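Side-chain contact in PG_0823 protein (Porphyromonas gingivalis, PDB 2FSW), which probably binds DNA through a winged helix-turn-helix fold and regulates transcription: residues I31-I34 and N35-I39. Residues are numbered along the deposited sequence; the frame is centred on the assembly and turned at random.
Sequences IFQI and NRRII
Arg37 reaches back over the end of helix 27-34 and takes hold of its last carbonyls. Arg37 NH2 lies 2.6 Å from Gln33 O and bonds it. Arg37 NE bonds the same Gln33 O at 2.9 Å, and that oxygen lies practically in the guanidinium plane. Arg37 NE also makes a weak bond to Ile34 O, 3.0 Å away. With CG between the backbone N and the carbonyl carbon (chi1 47°), the chain bends at chi2 (82°) and brings the edge of the guanidinium to these carbonyls, where its charge probably offsets the negative end of the helix dipole. Asn35, with positive phi, ends the helix: Asn35 N still bonds Ile31 O at 2.9 Å, and a type II' turn from Ile34 to Arg37 then reverses the chain. Ile39 CD1 lies over the rim of one guanidinium face, and Ile39 CG2 packs on Ile34 CG1 at 3.7 Å, the two side chains crossing nearly at right angles. This buried packing contrasts with the solvent side at the turn, where Arg36 points away from the helix. Gln33 NE2 hydrogen-bonds to Ser9 OG and Lys7 O of the second subunit. Ile34 rests on Leu85 of strand 80-85, Ile39 pairs with Tyr83 through the backbone, and Leu44 of helix 41-47 touches both Gln33 and Ile39.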
loop_
_atom_site.group_PDB
_atom_site.type_symbol
_atom_site.label_atom_id
_atom_site.label_comp_id
_atom_site.label_asym_id
_atom_site.label_seq_id
_atom_site.Cartn_x
_atom_site.Cartn_y
_atom_site.Cartn_z
ATOM N N ILE B 31 5.075 -2.411 -9.950
ATOM C CA ILE B 31 5.864 -1.202 -10.143
ATOM C C ILE B 31 7.294 -1.454 -9.652
ATOM O O ILE B 31 8.249 -1.109 -10.348
ATOM C CB ILE B 31 5.198 0.059 -9.474
ATOM C CG1 ILE B 31 3.859 0.373 -10.169
ATOM C CG2 ILE B 31 6.116 1.275 -9.551
ATOM C CD1 ILE B 31 3.013 1.448 -9.495
ATOM N N PHE B 32 7.424 -2.099 -8.487
ATOM C CA PHE B 32 8.728 -2.544 -7.971
ATOM C C PHE B 32 9.512 -3.367 -8.998
ATOM O O PHE B 32 10.689 -3.099 -9.255
ATOM C CB PHE B 32 8.566 -3.319 -6.645
ATOM C CG PHE B 32 9.873 -3.834 -6.058
ATOM C CD1 PHE B 32 10.926 -2.953 -5.761
ATOM C CD2 PHE B 32 10.037 -5.187 -5.771
ATOM C CE1 PHE B 32 12.123 -3.410 -5.205
ATOM C CE2 PHE B 32 11.231 -5.662 -5.212
ATOM C CZ PHE B 32 12.278 -4.775 -4.934
ATOM N N GLN B 33 8.849 -4.348 -9.606
ATOM C CA GLN B 33 9.507 -5.233 -10.570
ATOM C C GLN B 33 9.887 -4.550 -11.891
ATOM O O GLN B 33 11.013 -4.713 -12.376
ATOM C CB GLN B 33 8.711 -6.537 -10.785
ATOM C CG GLN B 33 8.908 -7.545 -9.649
ATOM C CD GLN B 33 10.380 -7.932 -9.450
ATOM O OE1 GLN B 33 11.192 -7.874 -10.383
ATOM N NE2 GLN B 33 10.725 -8.318 -8.233
ATOM N N ILE B 34 8.966 -3.776 -12.457
ATOM C CA ILE B 34 9.313 -2.960 -13.624
ATOM C C ILE B 34 10.523 -2.062 -13.308
ATOM O O ILE B 34 11.544 -2.132 -14.002
ATOM C CB ILE B 34 8.121 -2.127 -14.147
ATOM C CG1 ILE B 34 6.971 -3.048 -14.599
ATOM C CG2 ILE B 34 8.568 -1.246 -15.311
ATOM C CD1 ILE B 34 5.616 -2.315 -14.749
ATOM N N ASN B 35 10.415 -1.248 -12.253
ATOM C CA ASN B 35 11.509 -0.391 -11.807
ATOM C C ASN B 35 11.958 0.548 -12.946
ATOM O O ASN B 35 11.128 1.180 -13.602
ATOM C CB ASN B 35 12.675 -1.243 -11.261
ATOM C CG ASN B 35 13.260 -0.695 -9.954
ATOM O OD1 ASN B 35 12.886 -1.134 -8.845
ATOM N ND2 ASN B 35 14.185 0.254 -10.074
ATOM N N ARG B 36 13.262 0.602 -13.192
ATOM C CA ARG B 36 13.850 1.557 -14.125
ATOM C C ARG B 36 14.325 0.894 -15.400
ATOM O O ARG B 36 15.264 1.361 -16.044
ATOM C CB ARG B 36 15.015 2.279 -13.463
ATOM C CG ARG B 36 14.588 3.167 -12.335
ATOM C CD ARG B 36 15.789 3.776 -11.651
ATOM N NE ARG B 36 15.431 4.137 -10.289
ATOM C CZ ARG B 36 14.879 5.292 -9.943
ATOM N NH1 ARG B 36 14.639 6.218 -10.871
ATOM N NH2 ARG B 36 14.570 5.513 -8.669
ATOM N N ARG B 37 13.673 -0.200 -15.758
ATOM C CA ARG B 37 14.047 -0.947 -16.934
ATOM C C ARG B 37 12.831 -1.317 -17.770
ATOM O O ARG B 37 11.699 -0.977 -17.432
ATOM C CB ARG B 37 14.892 -2.182 -16.561
ATOM C CG ARG B 37 14.379 -3.038 -15.421
ATOM C CD ARG B 37 13.306 -4.011 -15.853
ATOM N NE ARG B 37 12.791 -4.747 -14.696
ATOM C CZ ARG B 37 13.219 -5.952 -14.314
ATOM N NH1 ARG B 37 14.162 -6.583 -15.000
ATOM N NH2 ARG B 37 12.696 -6.533 -13.241
ATOM N N ILE B 38 13.099 -1.979 -18.886
ATOM C CA ILE B 38 12.075 -2.483 -19.781
ATOM C C ILE B 38 11.932 -3.964 -19.491
ATOM O O ILE B 38 12.922 -4.714 -19.475
ATOM C CB ILE B 38 12.483 -2.311 -21.263
ATOM C CG1 ILE B 38 13.113 -0.926 -21.521
ATOM C CG2 ILE B 38 11.315 -2.644 -22.195
ATOM C CD1 ILE B 38 12.146 0.248 -21.540
ATOM N N ILE B 39 10.697 -4.389 -19.269
ATOM C CA ILE B 39 10.433 -5.778 -18.944
ATOM C C ILE B 39 9.305 -6.334 -19.802
ATOM O O ILE B 39 8.236 -5.713 -19.937
ATOM C CB ILE B 39 10.178 -5.972 -17.415
ATOM C CG1 ILE B 39 10.118 -7.463 -17.045
ATOM C CG2 ILE B 39 8.932 -5.195 -16.952
ATOM C CD1 ILE B 39 10.302 -7.744 -15.546
#